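Local structure of biliverdin reductase (Synechocystis sp., 5B3T) at residues Glu131-Leu136 with Gly285-Asp290; Leu127-His132 with Leu304-Glu309; Thr172-Gln177 with Pro214-Ala219; Asp203-Phe208 with Leu221-Leu226. The protein reduces biliverdin, a linear tetrapyrrole of the heme-degradation pathway, probably with hydride from a nicotinamide cofactor held by its Rossmann fold domain. All blocks are in the same frame, centred on the assembly; numbering follows the deposited sequence.

Interaction 1 of 4, residues Glu131-Leu136 with Gly285-Asp290. With PO4 (phosphate ion), chain E.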
# COMPACT_ATOMS: atom_id res chain seq x y z
N GLU A 131 -5.85 -2.55 -2.89
CA GLU A 131 -5.91 -2.51 -1.43
C GLU A 131 -4.54 -2.12 -0.90
O GLU A 131 -3.53 -2.13 -1.61
CB GLU A 131 -6.36 -3.84 -0.83
CG GLU A 131 -7.78 -3.82 -0.26
CD GLU A 131 -7.96 -2.85 0.92
OE1 GLU A 131 -6.96 -2.29 1.41
OE2 GLU A 131 -9.11 -2.66 1.36
N HIS A 132 -4.51 -1.78 0.39
CA HIS A 132 -3.28 -1.37 1.08
C HIS A 132 -3.27 -2.10 2.42
O HIS A 132 -3.73 -1.57 3.43
CB HIS A 132 -3.23 0.14 1.25
CG HIS A 132 -1.88 0.67 1.60
ND1 HIS A 132 -1.66 1.98 1.98
CD2 HIS A 132 -0.66 0.07 1.62
CE1 HIS A 132 -0.38 2.16 2.22
NE2 HIS A 132 0.25 1.02 2.01
N ILE A 133 -2.75 -3.33 2.41
CA ILE A 133 -2.83 -4.23 3.55
C ILE A 133 -1.46 -4.54 4.13
O ILE A 133 -1.32 -4.70 5.35
CB ILE A 133 -3.56 -5.54 3.17
CG1 ILE A 133 -4.98 -5.23 2.69
CG2 ILE A 133 -3.60 -6.51 4.34
CD1 ILE A 133 -5.69 -6.42 2.07
N GLU A 134 -0.43 -4.60 3.28
CA GLU A 134 0.90 -5.01 3.75
C GLU A 134 1.43 -4.07 4.82
O GLU A 134 2.03 -4.52 5.80
CB GLU A 134 1.86 -5.09 2.56
CG GLU A 134 3.22 -5.69 2.90
CD GLU A 134 4.20 -4.68 3.45
OE1 GLU A 134 4.06 -3.48 3.12
OE2 GLU A 134 5.09 -5.08 4.22
N LEU A 135 1.21 -2.77 4.65
CA LEU A 135 1.67 -1.78 5.63
C LEU A 135 0.58 -1.60 6.69
O LEU A 135 -0.42 -0.93 6.45
CB LEU A 135 2.00 -0.46 4.94
CG LEU A 135 2.45 0.68 5.87
CD1 LEU A 135 3.77 0.33 6.54
CD2 LEU A 135 2.55 2.00 5.11
N LEU A 136 0.79 -2.21 7.85
CA LEU A 136 -0.03 -1.98 9.04
C LEU A 136 -1.50 -2.28 8.79
O LEU A 136 -2.38 -1.63 9.37
CB LEU A 136 0.15 -0.54 9.54
CG LEU A 136 1.54 -0.18 10.06
CD1 LEU A 136 1.64 1.31 10.33
CD2 LEU A 136 1.86 -0.97 11.32
N GLY A 285 -4.86 -12.85 7.38
CA GLY A 285 -6.30 -12.99 7.32
C GLY A 285 -6.95 -11.95 6.43
O GLY A 285 -7.90 -12.25 5.70
N LEU A 286 -6.45 -10.71 6.48
CA LEU A 286 -7.03 -9.65 5.66
C LEU A 286 -6.73 -9.85 4.19
O LEU A 286 -7.58 -9.58 3.33
CB LEU A 286 -6.52 -8.28 6.13
CG LEU A 286 -6.99 -7.83 7.52
CD1 LEU A 286 -6.14 -6.68 8.02
CD2 LEU A 286 -8.46 -7.45 7.49
N PHE A 287 -5.52 -10.32 3.86
CA PHE A 287 -5.20 -10.65 2.47
C PHE A 287 -6.08 -11.78 1.96
O PHE A 287 -6.53 -11.76 0.81
CB PHE A 287 -3.72 -11.01 2.33
CG PHE A 287 -2.84 -9.85 1.96
CD1 PHE A 287 -2.98 -9.23 0.73
CD2 PHE A 287 -1.87 -9.40 2.83
CE1 PHE A 287 -2.17 -8.16 0.38
CE2 PHE A 287 -1.05 -8.33 2.49
CZ PHE A 287 -1.20 -7.71 1.26
N ARG A 288 -6.33 -12.79 2.80
CA ARG A 288 -7.14 -13.92 2.37
C ARG A 288 -8.57 -13.50 2.09
O ARG A 288 -9.15 -13.86 1.06
CB ARG A 288 -7.10 -15.04 3.42
CG ARG A 288 -7.96 -16.23 3.03
CD ARG A 288 -7.81 -17.39 3.99
NE ARG A 288 -8.62 -18.53 3.57
CZ ARG A 288 -8.40 -19.79 3.95
NH1 ARG A 288 -7.39 -20.07 4.76
NH2 ARG A 288 -9.19 -20.76 3.51
N GLN A 289 -9.18 -12.73 3.00
CA GLN A 289 -10.54 -12.26 2.78
C GLN A 289 -10.64 -11.42 1.51
O GLN A 289 -11.60 -11.55 0.75
CB GLN A 289 -11.03 -11.46 3.99
CG GLN A 289 -11.10 -12.25 5.29
CD GLN A 289 -11.76 -13.61 5.10
OE1 GLN A 289 -11.16 -14.65 5.38
NE2 GLN A 289 -13.00 -13.60 4.63
N ASP A 290 -9.65 -10.56 1.27
CA ASP A 290 -9.67 -9.74 0.06
C ASP A 290 -9.50 -10.60 -1.19
O ASP A 290 -10.20 -10.39 -2.19
CB ASP A 290 -8.59 -8.67 0.13
CG ASP A 290 -8.71 -7.66 -1.00
OD1 ASP A 290 -9.57 -6.75 -0.90
OD2 ASP A 290 -7.96 -7.78 -1.99
P PO4 E . -7.76 -23.98 4.69
O1 PO4 E . -8.32 -24.72 5.89
O2 PO4 E . -7.03 -24.96 3.80
O3 PO4 E . -6.81 -22.91 5.16
O4 PO4 E . -8.89 -23.35 3.92
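Leaving strand 128-131 at Glu131, the chain runs as an irregular loop past helix 283-300 and comes closest at Ile133, whose CA stands 6.9 Å from the CA of Phe287. Ile133 carries the contact with both of its branches. CG2, anti to the backbone N, sits over one face of the Phe287 ring, 3.6 Å from its CE2, in a CH-pi contact 23° off the ring normal. The same methyl reaches CB of Leu286 at 3.9 Å, so it meets two successive residues of the helix. CG1, on the other branch, carries CD1 to within 4.2 Å of CB of Asp290. The ring of Phe287 also packs on Ala24, Arg27 and Arg28 of helix 23-34; an alanine here would lose the surface beneath Ile133 and would probably loosen the loop against both helices.

Glu131 has a chi1 of -107°, which sets its CG 3.5 Å from Asp290 OD1, while the bend at chi2 turns OE1 back to the N-H of His132, received at 2.7 Å through the anti lone pair. The two carboxylates are almost perpendicular. Their like charges are probably tempered by the salt bridge of Asp290 to Arg28 and its hydrogen bond with His129. Arg288, its chain extended from CG to NE, takes no part in the loop contact and binds a phosphate ion, probably from the crystallisation liquor, edge-on: NH1 bonds O3 at 2.9 Å and NH2 bonds O4 at 2.6 Å.

Glu134 lies against Tyr23, an NADP(+)-binding residue, so this packing places the loop leaving the Rossmann sheet, and a C-terminal helix, beside the cofactor site of a Gfo/Idh/MocA enzyme.

Interaction 2 of 4, residues Leu127-His132 with Leu304-Glu309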
# COMPACT_ATOMS: atom_id res chain seq x y z
N LEU A 127 -11.56 -5.92 -14.13
CA LEU A 127 -11.40 -5.50 -12.74
C LEU A 127 -10.13 -4.67 -12.56
O LEU A 127 -9.06 -5.01 -13.09
CB LEU A 127 -11.35 -6.73 -11.83
CG LEU A 127 -11.07 -6.50 -10.34
CD1 LEU A 127 -12.20 -5.71 -9.70
CD2 LEU A 127 -10.84 -7.83 -9.62
N LEU A 128 -10.25 -3.57 -11.82
CA LEU A 128 -9.11 -2.82 -11.32
C LEU A 128 -9.34 -2.64 -9.82
O LEU A 128 -10.17 -1.82 -9.42
CB LEU A 128 -8.94 -1.48 -12.02
CG LEU A 128 -7.82 -0.59 -11.46
CD1 LEU A 128 -6.46 -1.25 -11.66
CD2 LEU A 128 -7.84 0.78 -12.11
N HIS A 129 -8.62 -3.42 -9.02
CA HIS A 129 -8.84 -3.49 -7.58
C HIS A 129 -7.54 -3.19 -6.86
O HIS A 129 -6.50 -3.77 -7.17
CB HIS A 129 -9.37 -4.87 -7.19
CG HIS A 129 -9.54 -5.07 -5.72
ND1 HIS A 129 -10.44 -4.35 -4.96
CD2 HIS A 129 -8.93 -5.92 -4.86
CE1 HIS A 129 -10.37 -4.74 -3.71
NE2 HIS A 129 -9.46 -5.70 -3.62
N VAL A 130 -7.59 -2.27 -5.89
CA VAL A 130 -6.42 -1.85 -5.14
C VAL A 130 -6.74 -1.93 -3.65
O VAL A 130 -7.79 -1.44 -3.21
CB VAL A 130 -5.98 -0.42 -5.50
CG1 VAL A 130 -4.74 -0.02 -4.70
CG2 VAL A 130 -5.71 -0.31 -6.99
N GLU A 131 -5.85 -2.55 -2.89
CA GLU A 131 -5.91 -2.51 -1.43
C GLU A 131 -4.54 -2.12 -0.90
O GLU A 131 -3.53 -2.13 -1.61
CB GLU A 131 -6.36 -3.84 -0.83
CG GLU A 131 -7.78 -3.82 -0.26
CD GLU A 131 -7.96 -2.85 0.92
OE1 GLU A 131 -6.96 -2.29 1.41
OE2 GLU A 131 -9.11 -2.66 1.36
N HIS A 132 -4.51 -1.78 0.39
CA HIS A 132 -3.28 -1.37 1.08
C HIS A 132 -3.27 -2.10 2.42
O HIS A 132 -3.73 -1.57 3.43
CB HIS A 132 -3.23 0.14 1.25
CG HIS A 132 -1.88 0.67 1.60
ND1 HIS A 132 -1.66 1.98 1.98
CD2 HIS A 132 -0.66 0.07 1.62
CE1 HIS A 132 -0.38 2.16 2.22
NE2 HIS A 132 0.25 1.02 2.01
N LEU A 304 -17.48 -6.13 -5.17
CA LEU A 304 -16.55 -5.93 -4.06
C LEU A 304 -17.02 -4.80 -3.16
O LEU A 304 -17.61 -3.81 -3.62
CB LEU A 304 -15.15 -5.63 -4.59
CG LEU A 304 -14.49 -6.73 -5.43
CD1 LEU A 304 -13.36 -6.14 -6.25
CD2 LEU A 304 -13.97 -7.84 -4.54
N TYR A 305 -16.76 -4.94 -1.86
CA TYR A 305 -17.07 -3.86 -0.92
C TYR A 305 -16.12 -2.69 -1.10
O TYR A 305 -16.52 -1.53 -1.01
CB TYR A 305 -17.03 -4.39 0.52
CG TYR A 305 -17.19 -3.32 1.57
CD1 TYR A 305 -18.44 -2.81 1.90
CD2 TYR A 305 -16.08 -2.81 2.25
CE1 TYR A 305 -18.59 -1.84 2.86
CE2 TYR A 305 -16.22 -1.84 3.22
CZ TYR A 305 -17.48 -1.35 3.52
OH TYR A 305 -17.62 -0.38 4.48
N VAL A 306 -14.84 -2.98 -1.36
CA VAL A 306 -13.87 -1.93 -1.65
C VAL A 306 -14.12 -1.38 -3.04
O VAL A 306 -14.34 -2.13 -4.00
CB VAL A 306 -12.44 -2.47 -1.52
CG1 VAL A 306 -11.42 -1.42 -1.95
CG2 VAL A 306 -12.17 -2.93 -0.09
N ASP A 307 -14.09 -0.05 -3.17
CA ASP A 307 -14.09 0.59 -4.47
C ASP A 307 -12.81 1.40 -4.62
O ASP A 307 -12.11 1.69 -3.64
CB ASP A 307 -15.33 1.47 -4.68
CG ASP A 307 -15.19 2.86 -4.07
OD1 ASP A 307 -14.68 2.98 -2.94
OD2 ASP A 307 -15.59 3.83 -4.75
N LEU A 308 -12.50 1.78 -5.86
CA LEU A 308 -11.24 2.44 -6.17
C LEU A 308 -11.12 3.82 -5.54
O LEU A 308 -10.01 4.37 -5.48
CB LEU A 308 -11.07 2.54 -7.68
CG LEU A 308 -9.65 2.71 -8.22
CD1 LEU A 308 -8.81 1.49 -7.88
CD2 LEU A 308 -9.68 2.95 -9.72
N GLU A 309 -12.23 4.39 -5.05
CA GLU A 309 -12.22 5.78 -4.62
C GLU A 309 -11.27 6.01 -3.45
O GLU A 309 -10.66 7.09 -3.35
CB GLU A 309 -13.64 6.22 -4.24
CG GLU A 309 -13.74 7.69 -3.90
CD GLU A 309 -13.02 8.57 -4.90
OE1 GLU A 309 -13.26 8.42 -6.11
OE2 GLU A 309 -12.20 9.41 -4.46
O HOH W 1 -9.43 1.56 -3.10
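The imidazole of His129 meets Val306 at its edge: CB of Val306 lies near the ring plane, 3.8 Å from CE1, and the two side chains cross at about a right angle. Leu304 comes in obliquely, its CD1 3.7 Å from ND1 of His129. With CG anti to the backbone N, the ring reaches out from the strand so that its NE2 can bond Asp290 of helix 283-300. A leucine at His129 would lose that bond, and would probably leave the junction between the strand, the helix and the 304-309 loop less firmly fixed.

Strand 128-131 is an outermost strand of the parallel Rossmann sheet, and the loop leading into helix 309-325 lies against it, with CA atoms 6.5 Å apart at Val130 and Leu308. Leu308 spreads its two methyls over two residues of the strand: CD1 meets CG2 of Val130, and CD2 meets CD2 of Leu128, each at 3.7 Å. Leu127 and Leu304 touch tip to tip through their CD1 methyls. Val306 CG2 lies 3.4 Å from Glu131 OE2, the two side chains crossing obliquely. A water donates to Asp307 O at 2.7 Å and, weakly, to Val130 O, while OD2 of Asp307 accepts a weak capping bond from Glu309 N.

Interaction 3 of 4, residues Thr172-Gln177 with Pro214-Ala219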
# COMPACT_ATOMS: atom_id res chain seq x y z
N THR A 172 14.51 0.58 -3.14
CA THR A 172 13.87 1.26 -2.02
C THR A 172 14.62 2.51 -1.57
O THR A 172 14.05 3.33 -0.85
CB THR A 172 13.70 0.30 -0.84
OG1 THR A 172 14.95 -0.35 -0.58
CG2 THR A 172 12.63 -0.74 -1.15
N TYR A 173 15.88 2.67 -1.97
CA TYR A 173 16.65 3.88 -1.69
C TYR A 173 17.01 4.61 -2.98
O TYR A 173 17.91 5.46 -2.99
CB TYR A 173 17.91 3.55 -0.89
CG TYR A 173 17.65 3.35 0.59
CD1 TYR A 173 16.99 2.21 1.04
CD2 TYR A 173 18.05 4.29 1.52
CE1 TYR A 173 16.75 2.02 2.39
CE2 TYR A 173 17.81 4.11 2.87
CZ TYR A 173 17.16 2.97 3.30
OH TYR A 173 16.92 2.79 4.64
N HIS A 174 16.32 4.30 -4.07
CA HIS A 174 16.55 4.89 -5.38
C HIS A 174 15.49 5.96 -5.61
O HIS A 174 14.29 5.66 -5.53
CB HIS A 174 16.51 3.80 -6.46
CG HIS A 174 16.83 4.28 -7.84
ND1 HIS A 174 15.86 4.74 -8.71
CD2 HIS A 174 18.00 4.35 -8.51
CE1 HIS A 174 16.43 5.07 -9.86
NE2 HIS A 174 17.73 4.85 -9.76
N HIS A 175 15.93 7.19 -5.89
CA HIS A 175 15.01 8.33 -5.97
C HIS A 175 13.82 8.04 -6.88
O HIS A 175 12.66 8.22 -6.49
CB HIS A 175 15.75 9.57 -6.46
CG HIS A 175 16.52 10.29 -5.39
ND1 HIS A 175 15.90 11.06 -4.43
CD2 HIS A 175 17.85 10.38 -5.16
CE1 HIS A 175 16.82 11.58 -3.63
NE2 HIS A 175 18.01 11.19 -4.05
N GLN A 176 14.09 7.59 -8.11
CA GLN A 176 13.02 7.44 -9.09
C GLN A 176 12.19 6.18 -8.84
O GLN A 176 10.95 6.22 -8.95
CB GLN A 176 13.60 7.43 -10.50
CG GLN A 176 14.13 8.79 -10.95
CD GLN A 176 14.72 8.75 -12.34
OE1 GLN A 176 14.53 7.78 -13.08
NE2 GLN A 176 15.43 9.81 -12.72
N GLN A 177 12.83 5.06 -8.51
CA GLN A 177 12.09 3.82 -8.33
C GLN A 177 11.24 3.85 -7.07
O GLN A 177 10.10 3.37 -7.07
CB GLN A 177 13.06 2.63 -8.29
CG GLN A 177 13.67 2.28 -9.63
CD GLN A 177 14.64 1.12 -9.54
OE1 GLN A 177 15.74 1.25 -9.00
NE2 GLN A 177 14.24 -0.03 -10.07
N PRO A 214 24.28 10.09 -7.01
CA PRO A 214 23.10 10.85 -6.57
C PRO A 214 21.77 10.27 -7.02
O PRO A 214 20.72 10.84 -6.69
CB PRO A 214 23.34 12.24 -7.17
CG PRO A 214 24.13 11.97 -8.40
CD PRO A 214 25.04 10.81 -8.05
N GLU A 215 21.76 9.17 -7.78
CA GLU A 215 20.51 8.48 -8.07
C GLU A 215 19.98 7.72 -6.86
O GLU A 215 18.80 7.33 -6.85
CB GLU A 215 20.69 7.51 -9.24
CG GLU A 215 20.99 8.18 -10.56
CD GLU A 215 20.83 7.23 -11.73
OE1 GLU A 215 19.83 6.48 -11.74
OE2 GLU A 215 21.71 7.23 -12.62
N TYR A 216 20.82 7.48 -5.86
CA TYR A 216 20.42 6.86 -4.61
C TYR A 216 20.55 7.88 -3.49
O TYR A 216 21.41 8.76 -3.52
CB TYR A 216 21.29 5.64 -4.31
CG TYR A 216 21.12 4.50 -5.30
CD1 TYR A 216 21.87 4.45 -6.46
CD2 TYR A 216 20.21 3.48 -5.05
CE1 TYR A 216 21.71 3.42 -7.37
CE2 TYR A 216 20.05 2.44 -5.95
CZ TYR A 216 20.80 2.41 -7.10
OH TYR A 216 20.64 1.38 -8.00
N PHE A 217 19.68 7.75 -2.49
CA PHE A 217 19.86 8.48 -1.25
C PHE A 217 20.27 7.50 -0.15
O PHE A 217 19.92 6.32 -0.19
CB PHE A 217 18.60 9.26 -0.84
CG PHE A 217 17.37 8.41 -0.66
CD1 PHE A 217 17.04 7.89 0.58
CD2 PHE A 217 16.51 8.17 -1.73
CE1 PHE A 217 15.90 7.12 0.76
CE2 PHE A 217 15.36 7.41 -1.56
CZ PHE A 217 15.05 6.88 -0.32
N ARG A 218 21.05 8.00 0.80
CA ARG A 218 21.44 7.21 1.95
C ARG A 218 20.55 7.46 3.16
O ARG A 218 20.60 6.69 4.12
CB ARG A 218 22.90 7.47 2.32
CG ARG A 218 23.21 8.88 2.76
CD ARG A 218 24.69 9.04 3.05
NE ARG A 218 24.97 10.24 3.83
CZ ARG A 218 25.08 10.25 5.16
NH1 ARG A 218 24.95 9.12 5.84
NH2 ARG A 218 25.33 11.39 5.80
N ALA A 219 19.75 8.53 3.12
CA ALA A 219 18.77 8.79 4.16
C ALA A 219 17.74 9.76 3.60
O ALA A 219 18.04 10.56 2.70
CB ALA A 219 19.41 9.37 5.43
O HOH W 2 17.08 8.04 -9.11
O HOH W 3 18.37 -0.06 -7.43
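A helix N-cap and an aromatic cluster meet in this contact of the C-terminal alpha/beta domain, where the start of helix 175-178 joins the approach to strand 217-228 by a single beta bridge, His174 with Tyr216. Two backbone bonds flank it: Phe217 N to Tyr173 O at 2.9 Å, nearly along the C=O axis, and His175 N to Glu215 O at 3.0 Å.

As N-cap, His174 accepts from Gln177 N at ND1, 3.1 Å away in the ring plane, and its NE2 donates weakly to Glu215 OE1. One face of the imidazole carries Gln177 OE1 and the opposite face Glu215 O, while its CD2 edge meets the face of Tyr216 in a T-shaped pair, planes at 77°. In the cluster, Phe217 takes the crowded rotamer, CG between backbone N and carbonyl carbon (chi1 58°), which sets its edge against His175, with CD2 3.9 Å above the centre of that ring. Tyr173 packs on it too, its CA over the face of Phe217 in a CH-pi contact. His175 NE2 is held by Asp210. Arg170 and Trp171, which bind NADP(+), lie just upstream. A water over the Glu215 O face of His174 accepts from Gln176 N and donates to Glu215 O at 2.9 Å.

Interaction 4 of 4, residues Asp203-Phe208 with Leu221-Leu226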
# COMPACT_ATOMS: atom_id res chain seq x y z
N ASP A 203 1.06 21.18 4.89
CA ASP A 203 2.44 21.66 4.84
C ASP A 203 3.33 20.43 4.87
O ASP A 203 3.12 19.53 5.70
CB ASP A 203 2.78 22.59 6.01
CG ASP A 203 1.77 23.71 6.18
OD1 ASP A 203 1.71 24.59 5.30
OD2 ASP A 203 1.05 23.71 7.20
N ALA A 204 4.31 20.37 3.97
CA ALA A 204 5.16 19.19 3.87
C ALA A 204 6.57 19.61 3.51
O ALA A 204 6.78 20.57 2.75
CB ALA A 204 4.62 18.20 2.83
N GLN A 205 7.55 18.89 4.07
CA GLN A 205 8.96 19.08 3.76
C GLN A 205 9.59 17.72 3.52
O GLN A 205 9.20 16.71 4.11
CB GLN A 205 9.71 19.81 4.89
CG GLN A 205 9.17 21.20 5.22
CD GLN A 205 7.93 21.16 6.10
OE1 GLN A 205 7.73 20.21 6.86
NE2 GLN A 205 7.09 22.18 5.99
N CYS A 206 10.59 17.69 2.63
CA CYS A 206 11.28 16.46 2.28
C CYS A 206 12.77 16.75 2.18
O CYS A 206 13.18 17.61 1.39
CB CYS A 206 10.75 15.89 0.97
SG CYS A 206 11.11 14.14 0.71
N ARG A 207 13.57 16.05 2.98
CA ARG A 207 15.01 16.21 3.00
C ARG A 207 15.68 14.89 2.65
O ARG A 207 15.29 13.84 3.17
CB ARG A 207 15.50 16.70 4.37
CG ARG A 207 17.01 16.77 4.49
CD ARG A 207 17.46 17.37 5.81
NE ARG A 207 18.92 17.48 5.87
CZ ARG A 207 19.60 18.01 6.87
NH1 ARG A 207 18.96 18.50 7.93
NH2 ARG A 207 20.92 18.06 6.82
N PHE A 208 16.67 14.94 1.77
CA PHE A 208 17.43 13.76 1.37
C PHE A 208 18.90 13.93 1.71
O PHE A 208 19.45 15.04 1.68
CB PHE A 208 17.29 13.49 -0.14
CG PHE A 208 15.93 13.03 -0.55
CD1 PHE A 208 15.58 11.69 -0.45
CD2 PHE A 208 15.00 13.92 -1.06
CE1 PHE A 208 14.32 11.25 -0.84
CE2 PHE A 208 13.74 13.49 -1.45
CZ PHE A 208 13.40 12.15 -1.34
N LEU A 221 14.19 12.16 5.18
CA LEU A 221 13.26 12.55 6.22
C LEU A 221 12.16 13.37 5.57
O LEU A 221 12.43 14.47 5.06
CB LEU A 221 13.95 13.34 7.34
CG LEU A 221 12.99 13.92 8.39
CD1 LEU A 221 12.19 12.81 9.06
CD2 LEU A 221 13.75 14.75 9.41
N ALA A 222 10.94 12.85 5.58
CA ALA A 222 9.80 13.52 4.97
C ALA A 222 8.73 13.73 6.03
O ALA A 222 8.36 12.79 6.74
CB ALA A 222 9.25 12.72 3.79
N THR A 223 8.25 14.96 6.14
CA THR A 223 7.28 15.34 7.16
C THR A 223 6.10 16.03 6.49
O THR A 223 6.30 16.91 5.65
CB THR A 223 7.91 16.27 8.20
OG1 THR A 223 8.49 17.40 7.53
CG2 THR A 223 9.00 15.55 8.98
N ALA A 224 4.89 15.63 6.86
CA ALA A 224 3.67 16.25 6.35
C ALA A 224 2.77 16.58 7.53
O ALA A 224 2.50 15.72 8.37
CB ALA A 224 2.95 15.34 5.36
N TYR A 225 2.31 17.82 7.58
CA TYR A 225 1.42 18.29 8.64
C TYR A 225 0.08 18.66 8.01
O TYR A 225 0.01 19.57 7.18
CB TYR A 225 2.04 19.46 9.39
CG TYR A 225 3.42 19.12 9.93
CD1 TYR A 225 3.57 18.23 10.98
CD2 TYR A 225 4.56 19.66 9.36
CE1 TYR A 225 4.82 17.90 11.47
CE2 TYR A 225 5.82 19.34 9.84
CZ TYR A 225 5.94 18.46 10.89
OH TYR A 225 7.19 18.13 11.37
N LEU A 226 -0.97 17.93 8.38
CA LEU A 226 -2.24 17.96 7.69
C LEU A 226 -3.32 18.54 8.59
O LEU A 226 -3.36 18.27 9.79
CB LEU A 226 -2.67 16.56 7.24
CG LEU A 226 -1.67 15.71 6.46
CD1 LEU A 226 -2.26 14.33 6.19
CD2 LEU A 226 -1.27 16.38 5.16
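Strands 203-208 and 221-226 form an antiparallel hairpin pair whose two faces differ sharply. The compact face carries Ala204 with Ala224 and Cys206 with Ala222, the non-hydrogen-bonded pairs, at which the backbones come as near as 4.1 Å between the CA atoms of Ala204 and Ala224. Here the residues are small: CB of Ala204 meets CB of Ala224 at 4.2 Å, and SG of Cys206, anti to its backbone N, lies 3.9 Å from CB of Ala222. Helix 309-325 packs on this side: Ala324 and Cys325 touch Ala204, and Cys325 touches Cys206 as well.

The other face bears Asp203, Gln205, Arg207, Leu221, Thr223 and Tyr225, and is mostly open to solvent. Its one side-chain hydrogen bond between the strands runs from Thr223 OG1 to Gln205 OE1 at 3.0 Å, approaching in the plane of the amide carbonyl. Thr223 takes the rotamer with OG1 between backbone N and carbonyl carbon, and Gln205 bends at chi2 (80°) to meet it. Gln205 OE1 also lies at the edge of the Tyr225 ring, 3.6 Å from CE2. Arg207 is fully extended from CG to NE, and its guanidinium makes no contact with strand 221-226.

Reciprocal N-H to O bonds join each hydrogen-bonded pair, including Tyr225 N to Asp203 O at 2.7 Å (177°) and Thr223 N to Gln205 O at 2.8 Å. Cohesion thus rests chiefly on six backbone bonds, the small residues probably letting helix 309-325 pack closely and the mixed, largely solvent-facing side adding a single side-chain bond.

How the interactions relate
Interactions 1 and 2 share Glu131 and His132 at the end of strand 128-131 and tie the edge of the Rossmann sheet to C-terminal elements, helix 283-300 and the 304-309 loop; they touch directly where His129 meets Asp290. Both lie nearer the chain's centre and work mainly through apolar side-chain packing. Interactions 3 and 4 lie farther out, their centres about 19 Å from that of the chain, and share strand 217-228 of the large mixed sheet. There backbone hydrogen bonds do most of the joining, sparsely in interaction 3 and regularly in interaction 4. Phe208 links these two, packing against His175 and Phe217. An aromatic cluster and a helix cap mark interaction 3, whereas interaction 4 sets small, mostly buried residues against a mixed, largely solvent-facing side.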